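Local coordinates for uncharacterized protein (Methanocella paludicola, PDB 5DMP) that probably removes 3'-phosphates and 3'-terminal ribonucleosides from DNA ends during archaeal non-homologous end joining, as a phosphoesterase of the LigD family, at residues Thr158-Met162 and Asp163-Lys167. Sequence-based numbering, arbitrary orientation.
Sequences TGRTM and DEIAK. With EDO (1,2-ethanediol), chain B.
Thr161 and Glu164 close a capping box at the start of the C-terminal helix 162-167. Thr161, the N-cap, accepts from Glu164 N at its OG1 (3.0 Å), and Glu164 answers with OE1, which takes the hydrogen of Thr161 N at 2.9 Å. Both bonds are nearly straight, but the second reaches OE1 from above the carboxylate plane, 37° out of it. A chi1 of 63° sets OG1 between the backbone N and the carbonyl carbon of Thr161, where it faces the amide of Glu164; CG of Glu164 packs against the same oxygen at 3.4 Å. The first helical turn follows, with Ile165 N bonded to Thr161 O and Ala166 N to Met162 O.

The tight side lies between Arg160 and Ile165. CG1 of the buried Ile165 sits over one face of the Arg160 guanidinium, offset toward its rim and 3.8 Å from NE, the two side chains crossing at about a right angle. In the guanidinium plane, NE donates to Thr158 OG1 (3.1 Å), which also receives Arg160 N in an ST turn, while NH2 and NH1 form salt bridges to Glu61 and Glu168. With alanine in place of Arg160, Glu61 and Glu168 would probably lose their shared cation, and CG1 of Ile165 its guanidinium cover. Beside this, Met162 and Ile165 rest on Thr73 of strand 72-84, docking the helix onto the sheet.

The solvent side is looser: the exposed Asp163 and Lys167, one turn apart on the helix, are joined by a salt bridge. At the helix start, a 1,2-ethanediol, probably from the crystallisation liquor, accepts from Asp163 N through O1 and from Met162 N through O2, the latter an almost perfectly straight bond of 2.8 Å.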
ATOM      1  N   THR A 158       9.123 -12.656  -7.739  1.00 28.38           N
ATOM      2  CA  THR A 158       9.583 -14.008  -8.061  1.00 29.55           C
ATOM      3  C   THR A 158       8.507 -14.918  -8.630  1.00 29.54           C
ATOM      4  O   THR A 158       8.794 -16.063  -9.047  1.00 29.18           O
ATOM      5  CB  THR A 158      10.114 -14.709  -6.801  1.00 29.42           C
ATOM      6  OG1 THR A 158       9.062 -14.809  -5.821  1.00 26.77           O
ATOM      7  CG2 THR A 158      11.283 -13.965  -6.191  1.00 28.70           C
ATOM      8  N   GLY A 159       7.260 -14.486  -8.593  1.00 27.28           N
ATOM      9  CA  GLY A 159       6.123 -15.330  -8.989  1.00 28.74           C
ATOM     10  C   GLY A 159       5.761 -16.406  -7.975  1.00 29.47           C
ATOM     11  O   GLY A 159       4.797 -17.132  -8.190  1.00 28.83           O
ATOM     12  N   ARG A 160       6.507 -16.497  -6.855  1.00 29.31           N
ATOM     13  CA  ARG A 160       6.215 -17.491  -5.789  1.00 29.15           C
ATOM     14  C   ARG A 160       4.905 -17.287  -5.073  1.00 30.68           C
ATOM     15  O   ARG A 160       4.458 -16.130  -4.869  1.00 28.83           O
ATOM     16  CB  ARG A 160       7.342 -17.574  -4.737  1.00 27.43           C
ATOM     17  CG  ARG A 160       8.606 -18.259  -5.302  1.00 30.14           C
ATOM     18  CD  ARG A 160       9.748 -18.296  -4.290  1.00 30.77           C
ATOM     19  NE  ARG A 160      10.154 -16.947  -3.855  1.00 31.08           N
ATOM     20  CZ  ARG A 160      11.015 -16.710  -2.870  1.00 34.47           C
ATOM     21  NH1 ARG A 160      11.636 -17.729  -2.199  1.00 29.13           N
ATOM     22  NH2 ARG A 160      11.252 -15.445  -2.553  1.00 31.15           N
ATOM     23  N   THR A 161       4.330 -18.397  -4.586  1.00 29.30           N
ATOM     24  CA  THR A 161       3.228 -18.315  -3.664  1.00 28.66           C
ATOM     25  C   THR A 161       3.741 -18.017  -2.249  1.00 30.87           C
ATOM     26  O   THR A 161       4.932 -18.162  -1.974  1.00 28.05           O
ATOM     27  CB  THR A 161       2.448 -19.636  -3.564  1.00 31.21           C
ATOM     28  OG1 THR A 161       3.344 -20.654  -3.037  1.00 29.78           O
ATOM     29  CG2 THR A 161       1.875 -20.041  -4.927  1.00 32.12           C
ATOM     30  N   MET A 162       2.809 -17.675  -1.341  1.00 30.75           N
ATOM     31  CA  MET A 162       3.176 -17.503   0.076  1.00 32.74           C
ATOM     32  C   MET A 162       3.806 -18.769   0.659  1.00 31.38           C
ATOM     33  O   MET A 162       4.819 -18.711   1.323  1.00 29.37           O
ATOM     34  CB  MET A 162       1.966 -16.979   0.904  1.00 33.12           C
ATOM     35  CG  MET A 162       2.405 -16.488   2.284  1.00 39.37           C
ATOM     36  SD  MET A 162       3.099 -14.781   2.091  1.00 45.03           S
ATOM     37  CE  MET A 162       2.082 -14.075   0.895  1.00 28.11           C
ATOM     38  N   ASP A 163       3.259 -19.935   0.335  1.00 32.57           N
ATOM     39  CA  ASP A 163       3.844 -21.165   0.914  1.00 36.98           C
ATOM     40  C   ASP A 163       5.233 -21.478   0.339  1.00 34.76           C
ATOM     41  O   ASP A 163       6.120 -21.918   1.064  1.00 37.28           O
ATOM     42  CB  ASP A 163       2.897 -22.353   0.685  1.00 39.97           C
ATOM     43  CG  ASP A 163       3.434 -23.651   1.326  1.00 61.20           C
ATOM     44  OD1 ASP A 163       3.903 -23.610   2.499  1.00 67.52           O
ATOM     45  OD2 ASP A 163       3.420 -24.714   0.655  1.00 69.16           O
ATOM     46  N   GLU A 164       5.463 -21.198  -0.954  1.00 30.97           N
ATOM     47  CA  GLU A 164       6.825 -21.293  -1.477  1.00 34.02           C
ATOM     48  C   GLU A 164       7.841 -20.381  -0.810  1.00 36.18           C
ATOM     49  O   GLU A 164       9.005 -20.818  -0.538  1.00 38.47           O
ATOM     50  CB  GLU A 164       6.875 -21.077  -3.005  1.00 31.49           C
ATOM     51  CG  GLU A 164       6.245 -22.262  -3.727  1.00 39.70           C
ATOM     52  CD  GLU A 164       5.741 -21.959  -5.157  1.00 41.89           C
ATOM     53  OE1 GLU A 164       5.644 -20.789  -5.578  1.00 33.92           O
ATOM     54  OE2 GLU A 164       5.372 -22.944  -5.857  1.00 43.54           O
ATOM     55  N   ILE A 165       7.425 -19.132  -0.513  1.00 32.00           N
ATOM     56  CA  ILE A 165       8.325 -18.214   0.203  1.00 31.66           C
ATOM     57  C   ILE A 165       8.615 -18.776   1.638  1.00 30.50           C
ATOM     58  O   ILE A 165       9.761 -18.845   2.042  1.00 35.56           O
ATOM     59  CB  ILE A 165       7.757 -16.756   0.282  1.00 28.26           C
ATOM     60  CG1 ILE A 165       7.634 -16.215  -1.162  1.00 27.52           C
ATOM     61  CG2 ILE A 165       8.650 -15.820   1.122  1.00 27.94           C
ATOM     62  CD1 ILE A 165       6.738 -14.975  -1.161  1.00 26.92           C
ATOM     63  N   ALA A 166       7.573 -19.197   2.334  1.00 30.96           N
ATOM     64  CA  ALA A 166       7.701 -19.760   3.729  1.00 35.71           C
ATOM     65  C   ALA A 166       8.674 -20.986   3.681  1.00 42.48           C
ATOM     66  O   ALA A 166       9.591 -21.068   4.492  1.00 42.28           O
ATOM     67  CB  ALA A 166       6.328 -20.133   4.294  1.00 37.69           C
ATOM     68  N   LYS A 167       8.520 -21.883   2.701  1.00 42.14           N
ATOM     69  CA  LYS A 167       9.404 -23.076   2.608  1.00 45.73           C
ATOM     70  C   LYS A 167      10.808 -22.733   2.228  1.00 51.34           C
ATOM     71  O   LYS A 167      11.738 -23.314   2.758  1.00 50.17           O
ATOM     72  CB  LYS A 167       8.859 -24.067   1.596  1.00 48.97           C
ATOM     73  CG  LYS A 167       7.598 -24.736   2.135  1.00 56.19           C
ATOM     74  CD  LYS A 167       6.841 -25.415   1.005  1.00 69.77           C
ATOM     75  CE  LYS A 167       6.135 -26.682   1.469  1.00 72.26           C
ATOM     76  NZ  LYS A 167       4.976 -26.374   2.350  1.00 72.31           N
TER
HETATM   77  C1  EDO B 201      -0.748 -19.548  -1.549  1.00 56.15           C
HETATM   78  O1  EDO B 201       0.338 -20.173  -0.789  1.00 41.74           O
HETATM   79  C2  EDO B 201      -0.838 -18.036  -1.352  1.00 58.10           C
HETATM   80  O2  EDO B 201       0.147 -17.286  -2.114  1.00 49.79           O